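Local coordinates for protein 2-hydroxyisocaproyl-CoA dehydratase activator (Clostridium difficile, PDB 4EHU) that transfers one electron to (R)-2-hydroxyisocaproyl-CoA dehydratase with concomitant ATP hydrolysis, activating that enzyme for the reductive branch of L-leucine fermentation, at residues L147-I160 against A180-S192. Residues are numbered along the deposited sequence; the frame is centred on the assembly and turned at random. Where two conformers were deposited one is given.
Sequences LGSISMNSQNEVSI and AKIEDIVAGIHTS. With ACT (acetate ion), chain I.
Asp184 holds the loop 153-158 against the first turns of helix 182-192. Its OD1 takes the hydroxyl of Ser154 (OG to OD1 2.7 Å) on the anti lone pair, while the backbone N of Asn156 comes in from above the carboxylate plane, 3.1 Å from the same OD1; a water links OD2 to the N of Gln155. Ser154 can reach because its OG stands opposite the backbone N (chi1 173°), and packs on the methyl of Ala187. Further along the loop, Val158 N bonds to Asp184 O in a straight line (179°), on the opposite face of that carbonyl from the helical donor Gly188 N. Bare Gly188 lets the loop lie close: Glu157 CG sits 3.5 Å from Gly188 N, and the extended chain of Glu157 brings its carboxylate to Thr191 OG1, which is also hydrogen-bonded to Arg228. Both segments belong to the cluster-bearing half of an actin-fold ATPase, where helix 182-204 packs between this loop and helix 130-140. The axes of 147-151 and 182-192 run at 118° to one another, with Ile150 CG2 3.9 Å from Val186 CG2, the two side chains roughly perpendicular. The His190 ring turns its edge to the short helix: Ser151 CB lies 3.4 Å from ND1 and Leu147 O beside CE1, while Val186 O sits above one face, displaced toward the rim. Leu147 CB is near NE2, and the side chain of Leu147 is about 6 Å from the bound ATP analogue. At the far end Ile160 lays CD1 against Ile189 CG1 (4.0 Å) and the Ser192 hydroxyl; the side chain of Ile160 is about 9 Å from that of cluster ligand Cys164.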
loop_
_atom_site.group_PDB
_atom_site.type_symbol
_atom_site.label_atom_id
_atom_site.label_comp_id
_atom_site.label_asym_id
_atom_site.label_seq_id
_atom_site.Cartn_x
_atom_site.Cartn_y
_atom_site.Cartn_z
ATOM N N LEU A 147 -12.598 -3.981 -17.154
ATOM C CA LEU A 147 -11.615 -4.986 -16.728
ATOM C C LEU A 147 -12.156 -6.414 -16.792
ATOM O O LEU A 147 -11.459 -7.317 -17.237
ATOM C CB LEU A 147 -11.129 -4.698 -15.300
ATOM C CG LEU A 147 -10.382 -3.371 -15.134
ATOM C CD1 LEU A 147 -10.017 -3.155 -13.643
ATOM C CD2 LEU A 147 -9.124 -3.324 -15.992
ATOM N N GLY A 148 -13.380 -6.622 -16.323
ATOM C CA GLY A 148 -13.948 -7.955 -16.256
ATOM C C GLY A 148 -14.001 -8.593 -17.634
ATOM O O GLY A 148 -13.592 -9.742 -17.831
ATOM N N SER A 149 -14.511 -7.841 -18.602
ATOM C CA SER A 149 -14.706 -8.367 -19.946
ATOM C C SER A 149 -13.346 -8.591 -20.612
ATOM O O SER A 149 -13.144 -9.587 -21.319
ATOM C CB SER A 149 -15.566 -7.400 -20.762
ATOM O OG SER A 149 -15.635 -7.782 -22.131
ATOM N N ILE A 150 -12.409 -7.678 -20.387
ATOM C CA ILE A 150 -11.086 -7.807 -20.999
ATOM C C ILE A 150 -10.419 -9.082 -20.500
ATOM O O ILE A 150 -9.833 -9.842 -21.287
ATOM C CB ILE A 150 -10.215 -6.585 -20.690
ATOM C CG1 ILE A 150 -10.691 -5.413 -21.556
ATOM C CG2 ILE A 150 -8.727 -6.889 -20.948
ATOM C CD1 ILE A 150 -10.202 -4.059 -21.080
ATOM N N SER A 151 -10.518 -9.331 -19.195
ATOM C CA SER A 151 -9.806 -10.446 -18.567
ATOM C C SER A 151 -10.317 -11.800 -19.092
ATOM O O SER A 151 -9.573 -12.783 -19.080
ATOM C CB SER A 151 -9.934 -10.373 -17.037
ATOM O OG SER A 151 -11.261 -10.641 -16.642
ATOM N N MET A 152 -11.573 -11.854 -19.539
ATOM C CA MET A 152 -12.106 -13.094 -20.115
ATOM C C MET A 152 -11.214 -13.633 -21.222
ATOM O O MET A 152 -11.194 -14.851 -21.474
ATOM C CB MET A 152 -13.506 -12.884 -20.713
ATOM C CG MET A 152 -14.537 -12.426 -19.715
ATOM S SD MET A 152 -16.104 -12.218 -20.587
ATOM C CE MET A 152 -17.225 -12.091 -19.192
ATOM N N ASN A 153 -10.542 -12.743 -21.955
ATOM C CA ASN A 153 -9.726 -13.177 -23.090
ATOM C C ASN A 153 -8.356 -13.717 -22.709
ATOM O O ASN A 153 -7.617 -14.186 -23.567
ATOM C CB ASN A 153 -9.526 -12.028 -24.079
ATOM C CG ASN A 153 -10.823 -11.582 -24.712
ATOM O OD1 ASN A 153 -11.670 -12.405 -25.057
ATOM N ND2 ASN A 153 -10.989 -10.274 -24.862
ATOM N N SER A 154 -7.996 -13.625 -21.428
ATOM C CA SER A 154 -6.680 -14.075 -20.975
ATOM C C SER A 154 -6.541 -15.587 -21.123
ATOM O O SER A 154 -7.423 -16.350 -20.723
ATOM C CB SER A 154 -6.472 -13.673 -19.502
ATOM O OG SER A 154 -5.275 -14.246 -18.993
ATOM N N GLN A 155 -5.413 -15.993 -21.690
ATOM C CA GLN A 155 -5.056 -17.407 -21.754
ATOM C C GLN A 155 -3.775 -17.694 -20.977
ATOM O O GLN A 155 -3.534 -18.831 -20.577
ATOM C CB GLN A 155 -4.860 -17.807 -23.206
ATOM C CG GLN A 155 -6.206 -17.789 -23.947
ATOM C CD GLN A 155 -6.003 -17.822 -25.454
ATOM O OE1 GLN A 155 -5.938 -16.777 -26.112
ATOM N NE2 GLN A 155 -5.857 -19.031 -26.014
ATOM N N ASN A 156 -2.927 -16.698 -20.783
ATOM C CA ASN A 156 -1.709 -16.941 -20.015
ATOM C C ASN A 156 -1.365 -15.703 -19.191
ATOM O O ASN A 156 -0.555 -14.853 -19.557
ATOM C CB ASN A 156 -0.550 -17.398 -20.900
ATOM C CG ASN A 156 -0.858 -18.692 -21.672
ATOM O OD1 ASN A 156 -0.497 -19.810 -21.261
ATOM N ND2 ASN A 156 -1.529 -18.537 -22.800
ATOM N N GLU A 157 -2.062 -15.644 -18.075
ATOM C CA GLU A 157 -1.937 -14.596 -17.071
ATOM C C GLU A 157 -0.483 -14.216 -16.803
ATOM O O GLU A 157 0.382 -15.087 -16.695
ATOM C CB GLU A 157 -2.563 -15.111 -15.778
ATOM C CG GLU A 157 -2.449 -14.178 -14.614
ATOM C CD GLU A 157 -3.006 -14.781 -13.336
ATOM O OE1 GLU A 157 -4.058 -15.399 -13.404
ATOM O OE2 GLU A 157 -2.356 -14.645 -12.283
ATOM N N VAL A 158 -0.213 -12.918 -16.691
ATOM C CA VAL A 158 1.141 -12.477 -16.322
ATOM C C VAL A 158 1.334 -12.633 -14.813
ATOM O O VAL A 158 0.397 -12.563 -14.061
ATOM C CB VAL A 158 1.404 -11.002 -16.633
ATOM C CG1 VAL A 158 1.180 -10.692 -18.088
ATOM C CG2 VAL A 158 0.560 -10.097 -15.697
ATOM N N SER A 159 2.566 -12.837 -14.390
ATOM C CA SER A 159 2.828 -12.969 -12.968
ATOM C C SER A 159 3.021 -11.578 -12.387
ATOM O O SER A 159 3.640 -10.731 -13.011
ATOM C CB SER A 159 4.065 -13.833 -12.736
ATOM O OG SER A 159 5.152 -13.374 -13.526
ATOM N N ILE A 160 2.431 -11.337 -11.225
ATOM C CA ILE A 160 2.748 -10.145 -10.439
ATOM C C ILE A 160 3.245 -10.672 -9.110
ATOM O O ILE A 160 2.493 -11.319 -8.384
ATOM C CB ILE A 160 1.532 -9.248 -10.208
ATOM C CG1 ILE A 160 0.966 -8.760 -11.551
ATOM C CG2 ILE A 160 1.897 -8.061 -9.316
ATOM C CD1 ILE A 160 -0.215 -7.837 -11.402
ATOM N N ALA A 180 3.260 -7.215 -23.184
ATOM C CA ALA A 180 2.402 -8.331 -22.787
ATOM C C ALA A 180 0.968 -8.007 -23.199
ATOM O O ALA A 180 0.555 -6.840 -23.226
ATOM C CB ALA A 180 2.489 -8.558 -21.287
ATOM N N LYS A 181 0.189 -9.039 -23.503
ATOM C CA LYS A 181 -1.189 -8.832 -23.924
ATOM C C LYS A 181 -1.978 -8.215 -22.777
ATOM O O LYS A 181 -1.894 -8.688 -21.649
ATOM C CB LYS A 181 -1.830 -10.164 -24.300
ATOM C CG LYS A 181 -1.219 -10.849 -25.528
ATOM C CD LYS A 181 -1.927 -12.176 -25.747
ATOM C CE LYS A 181 -1.215 -13.011 -26.811
ATOM N NZ LYS A 181 -1.299 -12.378 -28.142
ATOM N N ILE A 182 -2.737 -7.167 -23.068
ATOM C CA ILE A 182 -3.480 -6.456 -22.031
ATOM C C ILE A 182 -4.369 -7.398 -21.217
ATOM O O ILE A 182 -4.447 -7.270 -19.999
ATOM C CB ILE A 182 -4.317 -5.285 -22.617
ATOM C CG1 ILE A 182 -4.939 -4.452 -21.494
ATOM C CG2 ILE A 182 -5.401 -5.789 -23.563
ATOM C CD1 ILE A 182 -3.928 -3.776 -20.621
ATOM N N GLU A 183 -5.046 -8.339 -21.874
ATOM C CA GLU A 183 -5.930 -9.233 -21.149
ATOM C C GLU A 183 -5.174 -10.089 -20.128
ATOM O O GLU A 183 -5.728 -10.428 -19.073
ATOM C CB GLU A 183 -6.726 -10.136 -22.108
ATOM C CG GLU A 183 -5.859 -11.028 -23.046
ATOM C CD GLU A 183 -5.545 -10.401 -24.408
ATOM O OE1 GLU A 183 -5.464 -9.162 -24.512
ATOM O OE2 GLU A 183 -5.367 -11.155 -25.392
ATOM N N ASP A 184 -3.929 -10.455 -20.437
ATOM C CA ASP A 184 -3.123 -11.227 -19.485
ATOM C C ASP A 184 -2.608 -10.372 -18.331
ATOM O O ASP A 184 -2.455 -10.867 -17.227
ATOM C CB ASP A 184 -1.945 -11.903 -20.202
ATOM C CG ASP A 184 -2.418 -13.006 -21.156
ATOM O OD1 ASP A 184 -3.413 -13.681 -20.803
ATOM O OD2 ASP A 184 -1.818 -13.174 -22.258
ATOM N N ILE A 185 -2.345 -9.099 -18.606
ATOM C CA ILE A 185 -1.979 -8.136 -17.555
ATOM C C ILE A 185 -3.154 -7.946 -16.620
ATOM O O ILE A 185 -3.003 -8.006 -15.400
ATOM C CB ILE A 185 -1.565 -6.769 -18.149
ATOM C CG1 ILE A 185 -0.294 -6.927 -18.991
ATOM C CG2 ILE A 185 -1.334 -5.723 -17.029
ATOM C CD1 ILE A 185 0.076 -5.666 -19.738
ATOM N N VAL A 186 -4.336 -7.742 -17.193
ATOM C CA VAL A 186 -5.553 -7.595 -16.387
ATOM C C VAL A 186 -5.851 -8.860 -15.571
ATOM O O VAL A 186 -6.195 -8.754 -14.387
ATOM C CB VAL A 186 -6.768 -7.237 -17.259
ATOM C CG1 VAL A 186 -8.056 -7.222 -16.422
ATOM C CG2 VAL A 186 -6.551 -5.885 -17.932
ATOM N N ALA A 187 -5.727 -10.052 -16.163
ATOM C CA ALA A 187 -5.966 -11.261 -15.372
ATOM C C ALA A 187 -5.013 -11.299 -14.176
ATOM O O ALA A 187 -5.417 -11.717 -13.093
ATOM C CB ALA A 187 -5.817 -12.557 -16.217
ATOM N N GLY A 188 -3.756 -10.901 -14.376
ATOM C CA GLY A 188 -2.785 -10.915 -13.283
ATOM C C GLY A 188 -3.182 -9.952 -12.186
ATOM O O GLY A 188 -3.045 -10.268 -11.021
ATOM N N ILE A 189 -3.655 -8.774 -12.577
ATOM C CA ILE A 189 -4.145 -7.770 -11.629
ATOM C C ILE A 189 -5.316 -8.337 -10.803
ATOM O O ILE A 189 -5.379 -8.158 -9.594
ATOM C CB ILE A 189 -4.575 -6.512 -12.413
ATOM C CG1 ILE A 189 -3.329 -5.696 -12.815
ATOM C CG2 ILE A 189 -5.572 -5.674 -11.607
ATOM C CD1 ILE A 189 -3.636 -4.686 -13.940
ATOM N N HIS A 190 -6.224 -9.064 -11.455
ATOM C CA HIS A 190 -7.342 -9.662 -10.765
ATOM C C HIS A 190 -6.887 -10.735 -9.804
ATOM O O HIS A 190 -7.394 -10.848 -8.689
ATOM C CB HIS A 190 -8.337 -10.231 -11.775
ATOM C CG HIS A 190 -9.052 -9.184 -12.550
ATOM N ND1 HIS A 190 -9.701 -9.456 -13.737
ATOM C CD2 HIS A 190 -9.276 -7.878 -12.285
ATOM C CE1 HIS A 190 -10.248 -8.341 -14.193
ATOM N NE2 HIS A 190 -10.003 -7.372 -13.331
ATOM N N THR A 191 -5.915 -11.521 -10.221
ATOM C CA THR A 191 -5.428 -12.573 -9.367
ATOM C C THR A 191 -4.767 -11.961 -8.121
ATOM O O THR A 191 -4.950 -12.466 -7.036
ATOM C CB THR A 191 -4.454 -13.468 -10.133
ATOM O OG1 THR A 191 -5.220 -14.226 -11.074
ATOM C CG2 THR A 191 -3.708 -14.415 -9.165
ATOM N N SER A 192 -4.051 -10.856 -8.280
ATOM C CA SER A 192 -3.486 -10.159 -7.109
ATOM C C SER A 192 -4.553 -9.829 -6.067
ATOM O O SER A 192 -4.389 -10.115 -4.880
ATOM C CB SER A 192 -2.795 -8.876 -7.549
ATOM O OG SER A 192 -1.610 -9.184 -8.255
HETATM C C ACT I . -10.476 -14.564 -16.356
HETATM O O ACT I . -10.910 -13.475 -15.908
HETATM O OXT ACT I . -11.321 -15.397 -16.782
HETATM C CH3 ACT I . -9.002 -14.848 -16.408
HETATM O O HOH W 1 -8.195 -8.264 -24.917
HETATM O O HOH W 2 -3.469 -14.771 -23.736
HETATM O O HOH W 3 -5.303 -13.915 -25.578
#